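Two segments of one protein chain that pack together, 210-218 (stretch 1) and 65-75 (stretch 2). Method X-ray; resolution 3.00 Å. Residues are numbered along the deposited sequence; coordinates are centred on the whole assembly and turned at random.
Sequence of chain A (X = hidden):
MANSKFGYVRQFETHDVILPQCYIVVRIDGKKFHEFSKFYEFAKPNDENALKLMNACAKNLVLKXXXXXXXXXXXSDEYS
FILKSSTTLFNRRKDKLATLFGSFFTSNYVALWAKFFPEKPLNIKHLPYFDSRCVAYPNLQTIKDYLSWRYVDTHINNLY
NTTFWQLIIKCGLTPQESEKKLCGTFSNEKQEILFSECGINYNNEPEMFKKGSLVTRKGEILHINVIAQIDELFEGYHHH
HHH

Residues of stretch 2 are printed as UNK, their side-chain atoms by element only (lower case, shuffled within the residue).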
ATOM      1  N   LYS A 210     -15.391  -2.546 -34.791  1.00 59.73           N
ATOM      2  CA  LYS A 210     -14.451  -3.666 -34.888  1.00 68.71           C
ATOM      3  C   LYS A 210     -13.114  -3.346 -34.211  1.00 72.69           C
ATOM      4  O   LYS A 210     -12.664  -4.081 -33.335  1.00 79.71           O
ATOM      5  CB  LYS A 210     -14.159  -4.036 -36.368  1.00 73.45           C
ATOM      6  CG  LYS A 210     -15.336  -4.380 -37.278  1.00 73.79           C
ATOM      7  CD  LYS A 210     -14.935  -4.522 -38.787  1.00 78.60           C
ATOM      8  CE  LYS A 210     -13.742  -5.458 -39.034  1.00 93.22           C
ATOM      9  NZ  LYS A 210     -13.313  -5.462 -40.471  1.00107.99           N
ATOM     10  N   LYS A 211     -12.466  -2.267 -34.657  1.00 69.01           N
ATOM     11  CA  LYS A 211     -11.056  -2.017 -34.339  1.00 67.55           C
ATOM     12  C   LYS A 211     -10.913  -1.027 -33.130  1.00 91.02           C
ATOM     13  O   LYS A 211      -9.818  -0.537 -32.861  1.00106.24           O
ATOM     14  CB  LYS A 211     -10.285  -1.545 -35.615  1.00 62.14           C
ATOM     15  CG  LYS A 211     -10.558  -2.419 -36.909  1.00 66.30           C
ATOM     16  CD  LYS A 211      -9.327  -3.020 -37.666  1.00 92.27           C
ATOM     17  CE  LYS A 211      -9.712  -3.780 -39.022  1.00102.65           C
ATOM     18  NZ  LYS A 211      -8.638  -4.572 -39.807  1.00 79.73           N
ATOM     19  N   GLY A 212     -12.016  -0.690 -32.447  1.00 58.78           N
ATOM     20  CA  GLY A 212     -11.962   0.143 -31.255  1.00 58.00           C
ATOM     21  C   GLY A 212     -11.677   1.619 -31.508  1.00 74.03           C
ATOM     22  O   GLY A 212     -11.273   2.003 -32.609  1.00 72.44           O
ATOM     23  N   SER A 213     -11.851   2.458 -30.479  1.00 81.87           N
ATOM     24  CA  SER A 213     -11.708   3.910 -30.673  1.00 73.20           C
ATOM     25  C   SER A 213     -10.447   4.520 -30.027  1.00 61.09           C
ATOM     26  O   SER A 213     -10.339   4.645 -28.798  1.00 67.13           O
ATOM     27  CB  SER A 213     -12.957   4.628 -30.152  1.00 79.68           C
ATOM     28  OG  SER A 213     -13.989   4.597 -31.111  1.00 73.81           O
ATOM     29  N   LEU A 214      -9.507   4.935 -30.871  1.00 57.62           N
ATOM     30  CA  LEU A 214      -8.213   5.411 -30.388  1.00 56.79           C
ATOM     31  C   LEU A 214      -7.961   6.931 -30.500  1.00 66.65           C
ATOM     32  O   LEU A 214      -7.857   7.490 -31.593  1.00 73.64           O
ATOM     33  CB  LEU A 214      -7.102   4.701 -31.130  1.00 56.32           C
ATOM     34  CG  LEU A 214      -5.774   5.214 -30.577  1.00 55.59           C
ATOM     35  CD1 LEU A 214      -4.952   4.061 -30.069  1.00 57.87           C
ATOM     36  CD2 LEU A 214      -4.981   6.088 -31.557  1.00 57.99           C
ATOM     37  N   VAL A 215      -7.806   7.583 -29.359  1.00 69.45           N
ATOM     38  CA  VAL A 215      -7.467   8.978 -29.352  1.00 64.53           C
ATOM     39  C   VAL A 215      -5.985   9.148 -29.217  1.00 68.51           C
ATOM     40  O   VAL A 215      -5.396   8.716 -28.230  1.00 73.66           O
ATOM     41  CB  VAL A 215      -8.179   9.680 -28.249  1.00 61.00           C
ATOM     42  CG1 VAL A 215      -8.077  11.182 -28.421  1.00 68.86           C
ATOM     43  CG2 VAL A 215      -9.586   9.255 -28.266  1.00 61.36           C
ATOM     44  N   THR A 216      -5.366   9.768 -30.210  1.00 71.77           N
ATOM     45  CA  THR A 216      -3.987  10.139 -30.018  1.00 75.98           C
ATOM     46  C   THR A 216      -4.153  11.503 -29.402  1.00 79.13           C
ATOM     47  O   THR A 216      -5.291  11.918 -29.196  1.00 69.34           O
ATOM     48  CB  THR A 216      -3.175  10.184 -31.309  1.00 86.08           C
ATOM     49  OG1 THR A 216      -1.889  10.739 -31.020  1.00109.88           O
ATOM     50  CG2 THR A 216      -3.868  11.066 -32.350  1.00 72.19           C
ATOM     51  N   ARG A 217      -3.066  12.216 -29.114  1.00 74.24           N
ATOM     52  CA  ARG A 217      -3.211  13.600 -28.683  1.00 73.22           C
ATOM     53  C   ARG A 217      -4.066  14.276 -29.759  1.00109.76           C
ATOM     54  O   ARG A 217      -3.932  13.934 -30.941  1.00104.74           O
ATOM     55  CB  ARG A 217      -1.867  14.287 -28.570  1.00 82.06           C
ATOM     56  CG  ARG A 217      -0.718  13.347 -28.263  1.00 80.66           C
ATOM     57  CD  ARG A 217       0.532  14.144 -27.922  1.00 86.22           C
ATOM     58  NE  ARG A 217       0.748  14.201 -26.481  1.00 96.56           N
ATOM     59  CZ  ARG A 217       1.744  14.856 -25.891  1.00102.19           C
ATOM     60  NH1 ARG A 217       2.612  15.557 -26.612  1.00101.10           N
ATOM     61  NH2 ARG A 217       1.859  14.829 -24.570  1.00100.32           N
ATOM     62  N   LYS A 218      -4.944  15.195 -29.345  1.00108.00           N
ATOM     63  CA  LYS A 218      -6.025  15.816 -30.166  1.00101.06           C
ATOM     64  C   LYS A 218      -7.027  14.869 -30.950  1.00 91.22           C
ATOM     65  O   LYS A 218      -7.763  14.081 -30.341  1.00 72.31           O
ATOM     66  CB  LYS A 218      -5.404  16.887 -31.107  1.00 90.95           C
ATOM     67  CG  LYS A 218      -4.349  16.493 -32.149  1.00 91.48           C
ATOM     68  CD  LYS A 218      -2.891  16.591 -31.616  1.00 92.57           C
ATOM     69  CE  LYS A 218      -1.914  15.906 -32.580  1.00 98.10           C
ATOM     70  NZ  LYS A 218      -0.509  15.728 -32.101  1.00103.44           N
ATOM     71  N   UNK A  65      -5.400  17.417 -20.061  1.00 61.98           N
ATOM     72  CA  UNK A  65      -3.969  17.156 -19.887  1.00 61.03           C
ATOM     73  C   UNK A  65      -3.370  16.697 -21.186  1.00 76.40           C
ATOM     74  O   UNK A  65      -3.287  15.497 -21.447  1.00 77.04           O
ATOM     75  c   UNK A  65      -6.972  15.142 -17.050  1.00 95.09           C
ATOM     76  c   UNK A  65      -4.952  16.997 -16.834  1.00 74.32           C
ATOM     77  c   UNK A  65      -5.926  15.133 -17.948  1.00 87.25           C
ATOM     78  c   UNK A  65      -4.870  16.026 -17.823  1.00 76.08           C
ATOM     79  o   UNK A  65      -8.026  16.077 -15.133  1.00125.46           O
ATOM     80  c   UNK A  65      -5.967  16.996 -15.916  1.00 82.78           C
ATOM     81  c   UNK A  65      -3.762  16.062 -18.842  1.00 64.29           C
ATOM     82  c   UNK A  65      -6.985  16.075 -16.036  1.00101.98           C
ATOM     83  N   UNK A  66      -2.829  17.647 -21.932  1.00 82.57           N
ATOM     84  CA  UNK A  66      -2.273  17.387 -23.251  1.00 83.71           C
ATOM     85  C   UNK A  66      -0.827  16.984 -23.052  1.00 85.63           C
ATOM     86  O   UNK A  66      -0.237  16.320 -23.892  1.00 74.68           O
ATOM     87  c   UNK A  66      -2.423  18.639 -24.137  1.00 82.29           C
ATOM     88  c   UNK A  66      -1.514  20.352 -27.547  1.00110.15           C
ATOM     89  c   UNK A  66      -1.803  20.135 -26.040  1.00116.99           C
ATOM     90  n   UNK A  66      -1.625  21.807 -27.941  1.00 85.25           N
ATOM     91  c   UNK A  66      -1.798  18.653 -25.539  1.00 91.94           C
ATOM     92  N   UNK A  67      -0.285  17.333 -21.887  1.00 89.21           N
ATOM     93  CA  UNK A  67       1.142  17.179 -21.632  1.00 90.48           C
ATOM     94  C   UNK A  67       1.513  15.765 -21.238  1.00 88.91           C
ATOM     95  O   UNK A  67       2.561  15.267 -21.640  1.00113.34           O
ATOM     96  c   UNK A  67       1.622  18.132 -20.527  1.00 92.87           C
ATOM     97  c   UNK A  67       1.493  19.584 -20.910  1.00 95.91           C
ATOM     98  n   UNK A  67       1.158  20.426 -19.933  1.00 90.08           N
ATOM     99  o   UNK A  67       1.738  19.956 -22.056  1.00111.04           O
ATOM    100  N   UNK A  68       0.693  15.140 -20.404  1.00 65.34           N
ATOM    101  CA  UNK A  68       1.101  13.888 -19.785  1.00 56.48           C
ATOM    102  C   UNK A  68       0.527  12.602 -20.441  1.00 76.32           C
ATOM    103  O   UNK A  68       0.891  11.478 -20.041  1.00 85.90           O
ATOM    104  o   UNK A  68       2.479  15.288 -17.223  1.00114.55           O
ATOM    105  c   UNK A  68       0.758  13.973 -18.295  1.00 72.44           C
ATOM    106  o   UNK A  68       0.554  16.272 -17.557  1.00 97.82           O
ATOM    107  c   UNK A  68       1.298  15.266 -17.639  1.00 94.46           C
ATOM    108  N   UNK A  69      -0.317  12.760 -21.471  1.00 85.95           N
ATOM    109  CA  UNK A  69      -0.979  11.610 -22.106  1.00 74.67           C
ATOM    110  C   UNK A  69      -0.255  11.264 -23.416  1.00 69.01           C
ATOM    111  O   UNK A  69       0.010  12.152 -24.225  1.00 58.13           O
ATOM    112  c   UNK A  69      -4.661  12.184 -21.060  1.00 53.43           C
ATOM    113  c   UNK A  69      -3.159  12.250 -21.049  1.00 52.92           C
ATOM    114  c   UNK A  69      -2.479  11.893 -22.359  1.00 53.08           C
ATOM    115  c   UNK A  69      -3.170  10.654 -22.853  1.00 52.34           C
ATOM    116  N   UNK A  70       0.112   9.993 -23.590  1.00 57.89           N
ATOM    117  CA  UNK A  70       0.572   9.475 -24.874  1.00 51.65           C
ATOM    118  C   UNK A  70      -0.634   9.356 -25.783  1.00 84.80           C
ATOM    119  O   UNK A  70      -0.628   9.827 -26.931  1.00 97.84           O
ATOM    120  c   UNK A  70       2.243   8.105 -23.573  1.00 73.89           C
ATOM    121  c   UNK A  70       1.843   7.187 -22.456  1.00 76.09           C
ATOM    122  c   UNK A  70       1.254   8.097 -24.724  1.00 50.24           C
ATOM    123  c   UNK A  70       1.971   7.694 -25.991  1.00 57.06           C
ATOM    124  N   UNK A  71      -1.670   8.711 -25.241  1.00 76.68           N
ATOM    125  CA  UNK A  71      -2.934   8.473 -25.941  1.00 68.46           C
ATOM    126  C   UNK A  71      -3.951   7.771 -25.063  1.00 69.24           C
ATOM    127  O   UNK A  71      -3.644   7.373 -23.939  1.00 78.55           O
ATOM    128  c   UNK A  71      -1.018   5.946 -27.692  1.00 50.82           C
ATOM    129  c   UNK A  71      -3.307   5.213 -26.994  1.00 50.67           C
ATOM    130  c   UNK A  71      -2.222   6.257 -26.855  1.00 50.84           C
ATOM    131  c   UNK A  71      -2.698   7.651 -27.212  1.00 52.41           C
ATOM    132  N   UNK A  72      -5.159   7.622 -25.608  1.00 63.58           N
ATOM    133  CA  UNK A  72      -6.267   6.980 -24.920  1.00 53.45           C
ATOM    134  C   UNK A  72      -6.930   5.995 -25.842  1.00 55.50           C
ATOM    135  O   UNK A  72      -6.978   6.245 -27.038  1.00 61.42           O
ATOM    136  c   UNK A  72      -7.251   7.988 -24.473  1.00 54.61           C
ATOM    137  N   UNK A  73      -7.441   4.886 -25.298  1.00 52.30           N
ATOM    138  CA  UNK A  73      -8.198   3.921 -26.090  1.00 52.80           C
ATOM    139  C   UNK A  73      -9.492   3.458 -25.407  1.00 53.37           C
ATOM    140  O   UNK A  73      -9.451   2.763 -24.384  1.00 52.37           O
ATOM    141  c   UNK A  73      -8.272   1.666 -28.414  1.00 53.58           C
ATOM    142  c   UNK A  73      -9.448  -0.429 -28.337  1.00 77.21           C
ATOM    143  c   UNK A  73      -7.329   2.712 -26.379  1.00 51.64           C
ATOM    144  c   UNK A  73      -8.054   1.615 -27.046  1.00 69.41           C
ATOM    145  c   UNK A  73      -9.248  -0.485 -26.972  1.00 92.96           C
ATOM    146  c   UNK A  73      -8.552   0.545 -26.325  1.00 91.34           C
ATOM    147  c   UNK A  73      -8.957   0.650 -29.058  1.00 65.19           C
ATOM    148  N   UNK A  74     -10.629   3.823 -25.998  1.00 58.16           N
ATOM    149  CA  UNK A  74     -11.944   3.364 -25.558  1.00 72.95           C
ATOM    150  C   UNK A  74     -12.583   2.185 -26.301  1.00 57.06           C
ATOM    151  O   UNK A  74     -12.323   1.949 -27.496  1.00 57.54           O
ATOM    152  N   UNK A  75     -13.449   1.466 -25.584  1.00 57.52           N
ATOM    153  CA  UNK A  75     -14.123   0.282 -26.105  1.00 58.59           C
ATOM    154  C   UNK A  75     -15.622   0.348 -25.854  1.00 60.75           C
ATOM    155  O   UNK A  75     -16.379   0.547 -26.785  1.00 93.14           O
ATOM    156  c   UNK A  75     -13.997  -3.481 -25.047  1.00 95.63           C
ATOM    157  c   UNK A  75     -14.385  -2.225 -25.836  1.00 80.88           C
ATOM    158  c   UNK A  75     -13.592  -0.998 -25.460  1.00 57.17           C
ATOM    159  o   UNK A  75     -12.890  -3.481 -24.457  1.00102.12           O
ATOM    160  o   UNK A  75     -14.842  -4.428 -24.959  1.00101.48           O
TER

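Position 65 carries one carbon, then a six-carbon ring bearing a single oxygen, and touches nothing on stretch 1: Tyr65. It follows a helix and is buried against other parts of the structure, which suits its largely apolar ring. Position 66 has four carbons in a row ending in nitrogen; its backbone O lies 2.7 Å from Arg217 NH2, over one face of the guanidinium, where the angle is too poor for a hydrogen bond. It is Lys66, whose long chain is extended and exposed, as suits a charged amine. At position 67 two carbons are followed by one oxygen and one nitrogen on the second, an amide, and the backbone O comes within 3.0 Å of Arg217 NH2: Asn67. Its CA-to-CB bond points away from stretch 1, and the residue is exposed, where an amide can meet solvent. Position 68 has two carbons, the second with two oxygens, a short carboxylate: Asp68. Its CA-to-CB bond also points away, and one carboxylate oxygen is satisfied by a hydrogen bond elsewhere in the structure.

Position 69 has four carbons, forked at the first, with one arm two carbons long. Its backbone O accepts hydrogen bonds from Arg217 NE at 3.1 Å and from Arg217 NH2 at 3.3 Å, near the plane of the guanidinium. This is Ile69, whose aliphatic side chain suits its burial; its end leads away from stretch 1. Position 70 again has four carbons, forked at the first, one arm two carbons long: Ile70. The chain turns a corner here; the CA-to-CB bond points away from stretch 1, and the residue is buried, as an apolar side chain prefers.

Position 71 has four carbons forked at the second; one end carbon lies 3.7 Å from Leu214 CD1, and its CB 3.1 Å from Val215 O. This is Leu71, a branched aliphatic chain well shaped for the apolar contact its CD1 makes. Position 72 has a single carbon, its CB, 4.2 Å from Val215 CB on the same face of the sheet: Ala72, a small methyl. Position 73 has one carbon and a plain six-carbon ring, which returns to the Leu214 face and extends to Gly212: Phe73. Its CD1 is 4.2 Å from Leu214 CB and its CE1 3.8 Å from Gly212 CA. Gly212 has positive phi, and a CB there would fall 2.4 Å from Phe73 CZ, so its bareness makes room for the ring. Position 74 has no side-chain atoms and is Gly74, which needs only its backbone to pair with Ser213. Position 75 has three carbons, the third with two oxygens: Glu75. Its CA-to-CB bond points away from stretch 1; the residue is partly exposed, as suits a charge, and follows the last paired residue.

The contact is built on two antiparallel strands. Ser213 N donates to Gly74 O (3.1 Å) and Gly74 N to Ser213 O (2.9 Å); two residues on, Val215 N donates to Ala72 O (2.8 Å) and Ala72 N to Val215 O (2.9 Å). Between these pairs Leu214 faces Phe73, and their side chains add apolar packing to the backbone ladder. Beyond the strand, Arg217 reaches the backbone just before the corner at Ile70, where its guanidinium donates from NE and NH2 to the backbone O of Ile69.

Stretch 2 (65-75) YKNDIILAFGE
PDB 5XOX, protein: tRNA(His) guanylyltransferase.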